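Local coordinates for protein probable dehydrogenase (Bordetella bronchiseptica, PDB 3MOI) that probably acts as an NAD-dependent oxidoreductase of the Gfo/Idh/MocA family, joining a Rossmann domain to a C-terminal beta-sheet domain, its substrate not established, at residues H117-T122 against I345-D350; A110-G115 against D361-K366; F156-R161 against K261-L266; H235-E240 against R250-N255; D311-P316 against L320-E325. One frame throughout, in Å; residues are numbered along the deposited sequence.

Contact 1 (H117-T122 against I345-D350)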
# COMPACT_ATOMS: atom_id res chain seq x y z
N HIS A 117 -0.47 -1.66 -37.30
CA HIS A 117 -0.81 -1.79 -35.90
C HIS A 117 0.41 -2.03 -35.07
O HIS A 117 1.27 -2.81 -35.46
CB HIS A 117 -1.76 -2.94 -35.67
CG HIS A 117 -3.10 -2.72 -36.31
ND1 HIS A 117 -3.48 -3.32 -37.50
CD2 HIS A 117 -4.12 -1.92 -35.95
CE1 HIS A 117 -4.69 -2.93 -37.82
NE2 HIS A 117 -5.11 -2.09 -36.89
N LEU A 118 0.43 -1.39 -33.89
CA LEU A 118 1.51 -1.50 -32.95
C LEU A 118 0.97 -1.80 -31.60
O LEU A 118 0.09 -1.16 -31.19
CB LEU A 118 2.27 -0.15 -32.78
CG LEU A 118 3.41 -0.22 -31.72
CD1 LEU A 118 4.76 0.54 -32.15
CD2 LEU A 118 2.92 0.27 -30.41
N VAL A 119 1.57 -2.72 -30.88
CA VAL A 119 1.28 -2.93 -29.48
C VAL A 119 2.58 -2.86 -28.69
O VAL A 119 3.60 -3.41 -29.12
CB VAL A 119 0.72 -4.38 -29.28
CG1 VAL A 119 0.89 -4.88 -27.77
CG2 VAL A 119 -0.69 -4.50 -29.78
N VAL A 120 2.56 -2.32 -27.47
CA VAL A 120 3.71 -2.47 -26.56
C VAL A 120 3.41 -3.35 -25.35
O VAL A 120 2.39 -3.08 -24.74
CB VAL A 120 4.17 -1.00 -26.14
CG1 VAL A 120 3.27 0.09 -26.67
CG2 VAL A 120 4.46 -0.82 -24.67
N GLY A 121 4.19 -4.34 -24.88
CA GLY A 121 5.35 -5.00 -25.50
C GLY A 121 5.64 -6.28 -24.72
O GLY A 121 6.68 -6.87 -24.80
N THR A 122 4.61 -6.75 -24.05
CA THR A 122 4.54 -7.65 -22.86
C THR A 122 4.64 -6.87 -21.57
O THR A 122 5.64 -6.93 -20.85
CB THR A 122 5.30 -8.95 -22.83
OG1 THR A 122 5.09 -9.73 -24.01
CG2 THR A 122 4.69 -9.78 -21.67
N ILE A 345 0.35 -11.26 -28.02
CA ILE A 345 0.11 -11.65 -29.39
C ILE A 345 -1.35 -11.50 -29.75
O ILE A 345 -1.68 -10.96 -30.81
CB ILE A 345 0.56 -13.11 -29.64
CG1 ILE A 345 2.08 -13.22 -29.44
CG2 ILE A 345 0.08 -13.60 -30.98
CD1 ILE A 345 2.59 -14.61 -29.54
N ASP A 346 -2.25 -11.94 -28.88
CA ASP A 346 -3.68 -11.83 -29.16
C ASP A 346 -4.09 -10.38 -29.42
O ASP A 346 -4.90 -10.10 -30.33
CB ASP A 346 -4.54 -12.39 -28.01
CG ASP A 346 -4.27 -13.88 -27.72
OD1 ASP A 346 -3.67 -14.60 -28.57
OD2 ASP A 346 -4.69 -14.33 -26.62
N GLU A 347 -3.54 -9.43 -28.65
CA GLU A 347 -3.93 -8.06 -28.85
C GLU A 347 -3.56 -7.63 -30.27
O GLU A 347 -4.37 -7.06 -30.95
CB GLU A 347 -3.31 -7.16 -27.82
CG GLU A 347 -3.89 -5.83 -27.87
CD GLU A 347 -3.29 -4.87 -26.87
OE1 GLU A 347 -3.69 -3.67 -26.92
OE2 GLU A 347 -2.44 -5.30 -26.03
N LEU A 348 -2.39 -7.97 -30.77
CA LEU A 348 -2.07 -7.63 -32.18
C LEU A 348 -2.97 -8.33 -33.21
O LEU A 348 -3.50 -7.68 -34.13
CB LEU A 348 -0.66 -8.00 -32.52
CG LEU A 348 0.30 -7.07 -33.23
CD1 LEU A 348 1.10 -7.94 -34.21
CD2 LEU A 348 -0.27 -5.85 -33.81
N ARG A 349 -3.13 -9.66 -33.04
CA ARG A 349 -3.95 -10.46 -33.98
C ARG A 349 -5.29 -9.81 -34.12
O ARG A 349 -5.76 -9.58 -35.21
CB ARG A 349 -4.15 -11.91 -33.51
CG ARG A 349 -5.04 -12.78 -34.51
CD ARG A 349 -6.28 -13.55 -33.78
NE ARG A 349 -5.72 -14.29 -32.64
CZ ARG A 349 -5.99 -14.11 -31.34
NH1 ARG A 349 -6.92 -13.26 -30.90
NH2 ARG A 349 -5.32 -14.83 -30.48
N ASP A 350 -5.88 -9.53 -32.98
CA ASP A 350 -7.16 -8.89 -32.92
C ASP A 350 -7.21 -7.59 -33.66
O ASP A 350 -8.19 -7.29 -34.34
CB ASP A 350 -7.57 -8.66 -31.45
CG ASP A 350 -8.22 -9.90 -30.81
OD1 ASP A 350 -8.46 -10.90 -31.50
OD2 ASP A 350 -8.49 -9.87 -29.58

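Contact 2 (A110-G115 against D361-K366)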
# COMPACT_ATOMS: atom_id res chain seq x y z
N ALA A 110 5.18 7.69 -37.74
CA ALA A 110 5.51 6.61 -38.67
C ALA A 110 4.44 5.51 -38.69
O ALA A 110 4.01 5.06 -39.76
CB ALA A 110 6.88 6.02 -38.34
N VAL A 111 4.00 5.09 -37.53
CA VAL A 111 3.01 4.01 -37.44
C VAL A 111 1.72 4.47 -38.06
O VAL A 111 1.16 3.74 -38.87
CB VAL A 111 2.81 3.54 -35.96
CG1 VAL A 111 1.52 2.83 -35.76
CG2 VAL A 111 4.03 2.71 -35.53
N GLU A 112 1.29 5.69 -37.76
CA GLU A 112 0.00 6.19 -38.24
C GLU A 112 0.01 6.40 -39.73
O GLU A 112 -0.88 5.94 -40.39
CB GLU A 112 -0.46 7.45 -37.47
CG GLU A 112 -0.80 7.06 -36.05
CD GLU A 112 -1.23 8.20 -35.10
OE1 GLU A 112 -1.14 9.40 -35.41
OE2 GLU A 112 -1.63 7.84 -33.97
N ARG A 113 1.04 7.04 -40.27
CA ARG A 113 1.19 7.21 -41.71
C ARG A 113 1.35 5.89 -42.44
O ARG A 113 0.92 5.71 -43.55
CB ARG A 113 2.42 8.13 -41.95
CG ARG A 113 2.93 8.37 -43.46
CD ARG A 113 4.38 9.15 -43.51
NE ARG A 113 4.44 10.16 -42.41
CZ ARG A 113 5.31 10.22 -41.37
NH1 ARG A 113 6.33 9.35 -41.22
NH2 ARG A 113 5.15 11.19 -40.46
N ALA A 114 1.98 4.92 -41.84
CA ALA A 114 2.01 3.64 -42.52
C ALA A 114 0.66 2.85 -42.44
O ALA A 114 0.43 1.95 -43.24
CB ALA A 114 3.19 2.75 -42.03
N GLY A 115 -0.20 3.13 -41.46
CA GLY A 115 -1.41 2.36 -41.36
C GLY A 115 -1.21 1.03 -40.67
O GLY A 115 -2.06 0.17 -40.74
N ASP A 361 -1.32 1.16 -27.80
CA ASP A 361 -0.70 1.57 -29.03
C ASP A 361 0.46 2.53 -28.71
O ASP A 361 0.92 2.66 -27.58
CB ASP A 361 -1.76 2.23 -29.92
CG ASP A 361 -2.11 3.61 -29.46
OD1 ASP A 361 -2.10 3.87 -28.22
OD2 ASP A 361 -2.32 4.47 -30.36
N ALA A 362 0.96 3.21 -29.73
CA ALA A 362 2.14 4.08 -29.52
C ALA A 362 1.75 5.27 -28.62
O ALA A 362 2.55 5.64 -27.77
CB ALA A 362 2.74 4.50 -30.79
N ARG A 363 0.50 5.78 -28.72
CA ARG A 363 0.07 6.90 -27.90
C ARG A 363 -0.07 6.49 -26.46
O ARG A 363 0.13 7.28 -25.60
CB ARG A 363 -1.22 7.50 -28.39
CG ARG A 363 -1.03 8.43 -29.59
CD ARG A 363 -2.29 8.51 -30.45
NE ARG A 363 -2.03 9.21 -31.68
CZ ARG A 363 -1.98 10.55 -31.81
NH1 ARG A 363 -2.20 11.33 -30.78
NH2 ARG A 363 -1.72 11.10 -32.99
N TRP A 364 -0.40 5.24 -26.19
CA TRP A 364 -0.55 4.79 -24.86
C TRP A 364 0.82 4.69 -24.26
O TRP A 364 1.04 5.07 -23.14
CB TRP A 364 -1.25 3.45 -24.90
CG TRP A 364 -1.15 2.59 -23.69
CD1 TRP A 364 -0.04 1.91 -23.25
CD2 TRP A 364 -2.22 2.18 -22.87
NE1 TRP A 364 -0.35 1.19 -22.11
CE2 TRP A 364 -1.69 1.33 -21.87
CE3 TRP A 364 -3.58 2.46 -22.84
CZ2 TRP A 364 -2.47 0.75 -20.92
CZ3 TRP A 364 -4.34 1.90 -21.90
CH2 TRP A 364 -3.80 1.06 -20.94
N GLY A 365 1.75 4.16 -25.03
CA GLY A 365 3.17 4.14 -24.65
C GLY A 365 3.74 5.51 -24.30
O GLY A 365 4.32 5.69 -23.18
N LYS A 366 3.53 6.50 -25.18
CA LYS A 366 4.05 7.86 -24.88
C LYS A 366 3.47 8.33 -23.57
O LYS A 366 4.20 8.88 -22.73
CB LYS A 366 3.74 8.90 -25.97
CG LYS A 366 4.25 10.31 -25.65
CD LYS A 366 3.93 11.32 -26.75
CE LYS A 366 4.66 12.65 -26.52
NZ LYS A 366 4.30 13.67 -27.61

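Contact 3 (F156-R161 against K261-L266)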
# COMPACT_ATOMS: atom_id res chain seq x y z
N PHE A 156 14.93 -6.60 -7.66
CA PHE A 156 15.26 -6.14 -8.98
C PHE A 156 16.63 -5.49 -9.00
O PHE A 156 17.48 -5.78 -9.85
CB PHE A 156 14.18 -5.15 -9.46
CG PHE A 156 14.54 -4.39 -10.70
CD1 PHE A 156 14.16 -4.85 -11.96
CD2 PHE A 156 15.20 -3.20 -10.61
CE1 PHE A 156 14.49 -4.15 -13.12
CE2 PHE A 156 15.51 -2.47 -11.77
CZ PHE A 156 15.17 -2.97 -13.03
N LEU A 157 16.88 -4.59 -8.08
CA LEU A 157 18.13 -3.86 -8.20
C LEU A 157 19.33 -4.82 -8.06
O LEU A 157 20.41 -4.49 -8.54
CB LEU A 157 18.22 -2.74 -7.16
CG LEU A 157 19.32 -1.71 -7.51
CD1 LEU A 157 18.89 -0.93 -8.71
CD2 LEU A 157 19.68 -0.78 -6.33
N TYR A 158 19.18 -5.97 -7.41
CA TYR A 158 20.31 -6.84 -7.20
C TYR A 158 20.33 -8.07 -8.12
O TYR A 158 21.06 -8.99 -7.86
CB TYR A 158 20.42 -7.21 -5.72
CG TYR A 158 20.72 -5.97 -4.90
CD1 TYR A 158 22.02 -5.53 -4.69
CD2 TYR A 158 19.70 -5.18 -4.41
CE1 TYR A 158 22.29 -4.36 -3.96
CE2 TYR A 158 19.96 -4.02 -3.70
CZ TYR A 158 21.26 -3.63 -3.48
OH TYR A 158 21.47 -2.49 -2.76
N ARG A 159 19.55 -8.07 -9.19
CA ARG A 159 19.72 -9.05 -10.24
C ARG A 159 20.94 -8.61 -11.05
O ARG A 159 21.36 -7.47 -10.97
CB ARG A 159 18.48 -9.11 -11.13
CG ARG A 159 17.20 -9.27 -10.34
CD ARG A 159 16.02 -9.61 -11.19
NE ARG A 159 14.81 -9.53 -10.38
CZ ARG A 159 13.60 -9.14 -10.80
NH1 ARG A 159 13.38 -8.79 -12.07
NH2 ARG A 159 12.61 -9.08 -9.92
N PRO A 160 21.54 -9.53 -11.80
CA PRO A 160 22.76 -9.20 -12.53
C PRO A 160 22.56 -8.19 -13.67
O PRO A 160 21.76 -8.43 -14.54
CB PRO A 160 23.19 -10.55 -13.10
CG PRO A 160 22.70 -11.53 -12.11
CD PRO A 160 21.39 -10.98 -11.63
N ARG A 161 23.34 -7.10 -13.67
CA ARG A 161 23.14 -5.99 -14.58
C ARG A 161 24.40 -5.51 -15.26
O ARG A 161 25.50 -5.58 -14.70
CB ARG A 161 22.59 -4.79 -13.81
CG ARG A 161 21.33 -5.05 -13.04
CD ARG A 161 20.08 -4.91 -13.89
NE ARG A 161 18.91 -5.31 -13.09
CZ ARG A 161 17.77 -5.79 -13.58
NH1 ARG A 161 17.57 -5.96 -14.89
NH2 ARG A 161 16.81 -6.12 -12.73
N LYS A 261 23.37 -11.84 -2.20
CA LYS A 261 24.36 -12.89 -1.90
C LYS A 261 25.09 -13.26 -3.18
O LYS A 261 26.31 -13.14 -3.26
CB LYS A 261 23.67 -14.14 -1.31
CG LYS A 261 24.56 -15.11 -0.50
CD LYS A 261 23.80 -16.40 -0.01
CE LYS A 261 22.26 -16.14 0.34
NZ LYS A 261 21.94 -15.16 1.49
N VAL A 262 24.34 -13.68 -4.18
CA VAL A 262 24.94 -14.06 -5.46
C VAL A 262 25.95 -13.01 -5.93
O VAL A 262 27.03 -13.36 -6.39
CB VAL A 262 23.88 -14.36 -6.55
CG1 VAL A 262 24.53 -14.46 -7.90
CG2 VAL A 262 23.09 -15.65 -6.24
N LEU A 263 25.65 -11.73 -5.78
CA LEU A 263 26.55 -10.70 -6.30
C LEU A 263 27.78 -10.48 -5.43
O LEU A 263 28.85 -10.20 -5.95
CB LEU A 263 25.84 -9.37 -6.50
CG LEU A 263 24.97 -9.11 -7.75
CD1 LEU A 263 24.09 -10.30 -8.25
CD2 LEU A 263 24.09 -7.86 -7.40
N ARG A 264 27.65 -10.61 -4.12
CA ARG A 264 28.75 -10.32 -3.19
C ARG A 264 29.89 -11.36 -3.34
O ARG A 264 31.09 -11.03 -3.34
CB ARG A 264 28.19 -10.28 -1.76
CG ARG A 264 29.21 -9.97 -0.66
CD ARG A 264 28.56 -9.82 0.77
NE ARG A 264 27.59 -10.88 1.13
CZ ARG A 264 27.88 -12.15 1.47
NH1 ARG A 264 29.13 -12.60 1.49
NH2 ARG A 264 26.90 -12.98 1.78
N GLN A 265 29.48 -12.63 -3.47
CA GLN A 265 30.39 -13.76 -3.65
C GLN A 265 30.93 -13.84 -5.06
O GLN A 265 31.98 -14.44 -5.29
CB GLN A 265 29.67 -15.06 -3.33
CG GLN A 265 29.26 -15.16 -1.85
CD GLN A 265 28.45 -16.41 -1.57
OE1 GLN A 265 27.73 -16.93 -2.46
NE2 GLN A 265 28.56 -16.91 -0.34
N LEU A 266 30.19 -13.27 -6.01
CA LEU A 266 30.61 -13.26 -7.39
C LEU A 266 32.05 -12.82 -7.49
O LEU A 266 32.42 -11.76 -6.98
CB LEU A 266 29.77 -12.29 -8.22
CG LEU A 266 30.25 -11.94 -9.64
CD1 LEU A 266 31.43 -10.96 -9.56
CD2 LEU A 266 30.56 -13.18 -10.48

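Contact 4 (H235-E240 against R250-N255)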
# COMPACT_ATOMS: atom_id res chain seq x y z
N HIS A 235 14.85 -6.75 0.05
CA HIS A 235 14.58 -6.83 1.47
C HIS A 235 13.23 -7.50 1.59
O HIS A 235 13.14 -8.69 1.37
CB HIS A 235 14.61 -5.46 2.08
CG HIS A 235 15.98 -4.88 2.16
ND1 HIS A 235 16.20 -3.51 2.16
CD2 HIS A 235 17.19 -5.47 2.25
CE1 HIS A 235 17.51 -3.29 2.26
NE2 HIS A 235 18.13 -4.46 2.31
N PHE A 236 12.14 -6.79 1.91
CA PHE A 236 10.85 -7.48 1.99
C PHE A 236 10.58 -8.10 0.63
O PHE A 236 11.08 -7.60 -0.40
CB PHE A 236 9.71 -6.55 2.41
CG PHE A 236 8.38 -7.25 2.52
CD1 PHE A 236 8.22 -8.32 3.37
CD2 PHE A 236 7.32 -6.89 1.75
CE1 PHE A 236 7.02 -8.97 3.46
CE2 PHE A 236 6.13 -7.56 1.83
CZ PHE A 236 5.98 -8.60 2.70
N ASP A 237 9.84 -9.20 0.62
CA ASP A 237 9.46 -9.84 -0.62
C ASP A 237 8.00 -10.08 -0.59
O ASP A 237 7.53 -10.92 0.18
CB ASP A 237 10.19 -11.16 -0.81
CG ASP A 237 9.69 -11.95 -2.02
OD1 ASP A 237 8.74 -11.49 -2.71
OD2 ASP A 237 10.25 -13.04 -2.28
N SER A 238 7.29 -9.37 -1.47
CA SER A 238 5.84 -9.27 -1.38
C SER A 238 5.12 -10.46 -1.97
O SER A 238 3.91 -10.55 -1.88
CB SER A 238 5.32 -7.93 -2.01
OG SER A 238 6.02 -7.55 -3.18
N ASP A 239 5.84 -11.40 -2.56
CA ASP A 239 5.16 -12.62 -2.96
C ASP A 239 4.60 -13.35 -1.71
O ASP A 239 3.63 -14.11 -1.81
CB ASP A 239 6.08 -13.48 -3.80
CG ASP A 239 6.54 -12.79 -5.13
OD1 ASP A 239 5.81 -11.92 -5.66
OD2 ASP A 239 7.63 -13.16 -5.64
N GLU A 240 5.15 -13.06 -0.53
CA GLU A 240 4.52 -13.50 0.71
C GLU A 240 3.06 -13.07 0.82
O GLU A 240 2.27 -13.73 1.45
CB GLU A 240 5.27 -12.99 1.93
CG GLU A 240 4.73 -13.57 3.24
CD GLU A 240 5.66 -13.33 4.42
OE1 GLU A 240 6.82 -12.94 4.20
OE2 GLU A 240 5.23 -13.51 5.58
N ARG A 250 5.14 -19.39 -11.48
CA ARG A 250 5.65 -20.64 -10.88
C ARG A 250 5.84 -20.40 -9.39
O ARG A 250 6.16 -19.29 -8.97
CB ARG A 250 6.95 -21.09 -11.55
N ALA A 251 5.59 -21.40 -8.56
CA ALA A 251 5.69 -21.21 -7.11
C ALA A 251 7.09 -20.69 -6.71
O ALA A 251 8.06 -21.03 -7.36
CB ALA A 251 5.37 -22.49 -6.39
N LYS A 252 7.17 -19.86 -5.67
CA LYS A 252 8.45 -19.23 -5.27
C LYS A 252 8.89 -19.75 -3.93
O LYS A 252 8.05 -20.13 -3.08
CB LYS A 252 8.33 -17.67 -5.13
CG LYS A 252 9.61 -16.85 -5.56
CD LYS A 252 9.89 -15.64 -4.68
CE LYS A 252 10.81 -14.58 -5.35
NZ LYS A 252 10.50 -13.19 -4.77
N GLN A 253 10.20 -19.72 -3.72
CA GLN A 253 10.77 -20.15 -2.46
C GLN A 253 11.38 -18.91 -1.81
O GLN A 253 12.04 -18.10 -2.46
CB GLN A 253 11.77 -21.35 -2.59
CG GLN A 253 12.71 -21.32 -3.85
CD GLN A 253 13.08 -22.73 -4.39
OE1 GLN A 253 13.38 -23.66 -3.62
NE2 GLN A 253 13.05 -22.88 -5.72
N PRO A 254 11.15 -18.76 -0.51
CA PRO A 254 11.80 -17.64 0.10
C PRO A 254 13.32 -17.65 -0.12
O PRO A 254 13.96 -18.69 0.07
CB PRO A 254 11.43 -17.81 1.57
CG PRO A 254 10.10 -18.53 1.54
CD PRO A 254 10.20 -19.45 0.39
N ASN A 255 13.89 -16.52 -0.51
CA ASN A 255 15.35 -16.36 -0.68
C ASN A 255 15.80 -14.88 -0.46
O ASN A 255 16.45 -14.25 -1.29
CB ASN A 255 15.76 -16.89 -2.08
CG ASN A 255 17.28 -17.17 -2.20
OD1 ASN A 255 17.91 -17.81 -1.35
ND2 ASN A 255 17.85 -16.70 -3.29

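Contact 5 (D311-P316 against L320-E325)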
# COMPACT_ATOMS: atom_id res chain seq x y z
N ASP A 311 -13.99 -5.28 -2.80
CA ASP A 311 -12.58 -5.15 -3.08
C ASP A 311 -12.20 -6.29 -3.99
O ASP A 311 -12.73 -7.39 -3.83
CB ASP A 311 -11.71 -5.17 -1.81
CG ASP A 311 -11.99 -3.97 -0.88
OD1 ASP A 311 -12.48 -2.91 -1.37
OD2 ASP A 311 -11.79 -4.11 0.35
N LEU A 312 -11.30 -6.02 -4.94
CA LEU A 312 -10.84 -6.98 -5.90
C LEU A 312 -9.36 -7.22 -5.68
O LEU A 312 -8.62 -6.28 -5.39
CB LEU A 312 -11.03 -6.41 -7.28
CG LEU A 312 -12.33 -6.42 -8.06
CD1 LEU A 312 -13.54 -6.60 -7.21
CD2 LEU A 312 -12.48 -5.23 -9.03
N ARG A 313 -8.90 -8.46 -5.88
CA ARG A 313 -7.50 -8.82 -5.71
C ARG A 313 -7.10 -9.98 -6.62
O ARG A 313 -7.87 -10.91 -6.80
CB ARG A 313 -7.30 -9.25 -4.28
CG ARG A 313 -5.93 -9.76 -3.91
CD ARG A 313 -5.99 -10.40 -2.53
NE ARG A 313 -4.68 -10.90 -2.14
CZ ARG A 313 -4.48 -11.82 -1.22
NH1 ARG A 313 -5.50 -12.40 -0.58
NH2 ARG A 313 -3.24 -12.16 -0.96
N ALA A 314 -5.91 -9.92 -7.20
CA ALA A 314 -5.49 -10.96 -8.13
C ALA A 314 -5.18 -12.19 -7.32
O ALA A 314 -4.68 -12.06 -6.22
CB ALA A 314 -4.28 -10.55 -8.93
N SER A 315 -5.50 -13.36 -7.86
CA SER A 315 -5.19 -14.63 -7.22
C SER A 315 -4.36 -15.48 -8.16
O SER A 315 -4.16 -15.13 -9.35
CB SER A 315 -6.49 -15.35 -6.89
OG SER A 315 -6.97 -16.09 -8.01
N PRO A 316 -3.90 -16.62 -7.66
CA PRO A 316 -3.22 -17.57 -8.55
C PRO A 316 -4.08 -18.15 -9.67
O PRO A 316 -3.54 -18.64 -10.64
CB PRO A 316 -2.81 -18.71 -7.59
CG PRO A 316 -3.06 -18.22 -6.23
CD PRO A 316 -4.18 -17.22 -6.37
N LEU A 320 -9.98 -12.66 -6.78
CA LEU A 320 -10.69 -12.85 -5.54
C LEU A 320 -11.59 -11.62 -5.38
O LEU A 320 -11.08 -10.51 -5.36
CB LEU A 320 -9.68 -13.02 -4.37
CG LEU A 320 -9.14 -14.47 -4.22
CD1 LEU A 320 -7.84 -14.52 -3.39
CD2 LEU A 320 -10.23 -15.47 -3.61
N VAL A 321 -12.91 -11.82 -5.34
CA VAL A 321 -13.89 -10.74 -5.15
C VAL A 321 -14.41 -10.76 -3.73
O VAL A 321 -15.23 -11.62 -3.39
CB VAL A 321 -15.11 -10.86 -6.08
CG1 VAL A 321 -16.11 -9.74 -5.83
CG2 VAL A 321 -14.67 -10.86 -7.49
N TYR A 322 -13.97 -9.80 -2.91
CA TYR A 322 -14.45 -9.70 -1.53
C TYR A 322 -15.70 -8.87 -1.50
O TYR A 322 -15.63 -7.66 -1.47
CB TYR A 322 -13.39 -9.07 -0.64
CG TYR A 322 -12.17 -9.93 -0.56
CD1 TYR A 322 -12.00 -10.89 0.47
CD2 TYR A 322 -11.18 -9.85 -1.52
CE1 TYR A 322 -10.83 -11.70 0.51
CE2 TYR A 322 -10.04 -10.63 -1.47
CZ TYR A 322 -9.86 -11.54 -0.48
OH TYR A 322 -8.70 -12.26 -0.51
N GLY A 323 -16.86 -9.53 -1.48
CA GLY A 323 -18.11 -8.82 -1.69
C GLY A 323 -18.81 -8.51 -0.40
O GLY A 323 -18.32 -8.82 0.67
N ASP A 324 -19.98 -7.88 -0.54
CA ASP A 324 -20.91 -7.65 0.56
C ASP A 324 -21.26 -8.98 1.25
O ASP A 324 -21.51 -9.04 2.45
CB ASP A 324 -22.21 -7.00 0.01
CG ASP A 324 -22.06 -5.49 -0.29
OD1 ASP A 324 -21.00 -4.91 0.00
OD2 ASP A 324 -23.02 -4.87 -0.84
N GLU A 325 -21.27 -10.04 0.47
CA GLU A 325 -21.83 -11.33 0.88
C GLU A 325 -20.73 -12.23 1.42
O GLU A 325 -21.04 -13.30 1.93
CB GLU A 325 -22.45 -12.02 -0.35
CG GLU A 325 -23.67 -12.85 -0.10
CD GLU A 325 -24.88 -11.99 0.26
OE1 GLU A 325 -26.04 -12.45 -0.02
OE2 GLU A 325 -24.63 -10.87 0.80

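Contact 1 (H117-T122 against I345-D350)
Val119 and Leu348 bring their backbones closest, with 6.4 Å between Val119 CA and Leu348 CA, where an outermost strand of the Rossmann-fold parallel sheet, 118-120, meets helix 340-352. The pair illustrates how a helix from late in the chain can pack on an alpha/beta sheet built at its start. No hydrogen bond joins the segments, and van der Waals contact does the work. Val119 turns both methyls to the helix and meets the extended side chain of Glu347 at a slant. With CG1 anti to the backbone N (chi1 159°), that methyl of Val119 reaches Glu347 OE2 at 3.8 Å, while Val119 CG2 lies against the stem, 4.0 Å from Glu347 CG. The carboxylate is not left to the valine: Glu347 OE2 forms a salt bridge with Arg360. Toward the start of the strand, Leu348 CD2 lies 3.8 Å from both His117 CB and His117 O, and 4.3 Å from Val119 CG2.

Contact 2 (A110-G115 against D361-K366)
Glu112 and Arg363 meet with their flat ends almost in one plane, 9° apart, although their side chains cross at about a right angle. They form a bidentate salt bridge between helix 101-114 of the Rossmann fold and the first turn of helix 362-381. The grip is side-on: Arg363 NE donates to Glu112 OE2 at 2.7 Å, and Arg363 NH2 to Glu112 OE1 at 3.0 Å. Each oxygen offers its syn lone pair, and both bonds are nearly straight, at 175° and 177°. Two bonds of this kind fix the rotation of each group against the other, as one could not. On both residues CG lies beside the backbone N, and from there the chains run extended, which lets the charged groups meet at the surface, beyond the packing of Ala362 and Arg363 on Ile108. The contact is exposed, so solvent probably softens its charge interaction. Helix ends frame it on both sides: Gly115, with positive phi, closes helix 101-114 in a Schellman motif, and Asp361 is the N-cap of the other helix. The like charges of Glu112 OE2 and Asp361 OD2, 5.0 Å apart, would be expected to repel weakly, which Arg363 probably offsets. In the capping bond, Trp364 N donates at 3.0 Å to Asp361 OD1 from above the carboxylate plane.

Contact 3 (F156-R161 against K261-L266)
Tyr158 and Leu263 mark the nearest backbone approach, 7.4 Å between Tyr158 CA and Leu263 CA, where an irregular loop passes the last turns of helix 258-265. Leu263 makes all the close contacts from the helix: its forked end straddles a carbonyl, with Leu263 CD1 and CD2 each 3.3 Å from Tyr158 O. Leu263 CD2 also comes to the edge of the tyrosine ring, 4.1 Å from Tyr158 CD1, and the two side chains cross at about a right angle. On the other branch Leu263 CD1 meets Pro160 CG at 4.3 Å. The phenol OH is hydrogen-bonded to Asp205, and the ring makes a cation-pi contact with Arg260. Behind this surface the loop braces itself. Phe156 O accepts from Arg159 N and, through a bond of 3.0 Å, from Arg161 NH2, the two donors reaching it from opposite faces of the carbonyl plane. The Arg161 guanidinium also has Phe156 CZ over one face. This apolar packing joins helix 258-265 to the loop after strand 145-153 in the Gfo/Idh/MocA C-terminal domain.

Contact 4 (H235-E240 against R250-N255)
Lys252 NZ is shared by two carboxylates, lying 2.5 Å from Asp237 OD2 and 3.0 Å from Asp239 OD2, though the first value is too short to be pressed. The network spans two limbs of the long connection after strand 225-231 in the C-terminal domain, and an Asx turn accompanies it. Asp239 N donates at 2.9 Å to Asp237 OD1, a bond that probably restrains the first carboxylate and ties it to the backbone of the second acid. A chi1 of 173° swings Asp237 CG to the far side from its own amide nitrogen, and Asp237 comes to the lysine from the opposite direction, whereas Asp239 crosses it at about a right angle. The ammonium lies above the plane of each carboxylate. Both acids are buried, so the single positive charge probably eases the closeness of two negative ones. Farther out, Asp237 and Pro254 both pack on Trp244, while the neighbouring Phe236 and Glu240 face the second subunit. The carbon next to the ammonium is close to both acids too: Lys252 CE lies 3.5 Å from Asp237 OD2 and Asp239 OD2.

Contact 5 (D311-P316 against L320-E325)
Arg313 NH1 serves two partners: it donates at 3.2 Å to Tyr322 OH, which lies in the guanidinium plane, and it forms a salt bridge with Glu240 of the second subunit. Arg313 NH2 bonds Met241 O of its own chain, so both terminal nitrogens are held, which probably limits rotation. Extended from chi1 (176°) onward, the arginine carries its guanidinium slantwise across to the tyrosine hydroxyl, the two planes 26° apart. The backbone is a beta hairpin, strands 310-314 and 318-323; residues 311-314 and 320-323 run antiparallel, at 162°. Asp311 with Tyr322 and Arg313 with Leu320 are hydrogen-bonded pairs; Leu320 N to Arg313 O, at 2.7 Å, is the shortest bond. Between them the non-hydrogen-bonded pair puts Leu312 CD1 4.3 Å from Val321 CG1. Near the turn Ser315 CB meets Leu320 CD1 at 3.8 Å. Asp311 OD2 accepts from Phe236 N of the second subunit, and the ring of that Phe236 meets Tyr322 edge-to-face. Leu312 thus faces its own helix 128-139, while Asp311, Arg313 and Tyr322, on the face that also carries Leu320, supply polar and aromatic groups to the second subunit.

In the fold
Contacts 1 and 2 belong together: they join consecutive elements, helix 101-114 and strand 118-120, to helices 340-352 and 362-381, and they touch where Leu118 packs on the Asp361-Ala362 backbone. The inner, partly buried one is van der Waals packing without hydrogen bonds, and the outer one an exposed salt bridge. Contacts 3 and 4 lie on the opposite side of the chain's centre. Both are buried, contact 3 between a loop and a helix, contact 4 between two loop limbs, yet one rests on a leucine and the other on an ammonium between acids. Contact 5 alone is built from backbone sheet bonds. Contacts 4 and 5 both face the second subunit, and there segment 235-240 of one chain meets the 311-316 and 320-325 hairpin of the other.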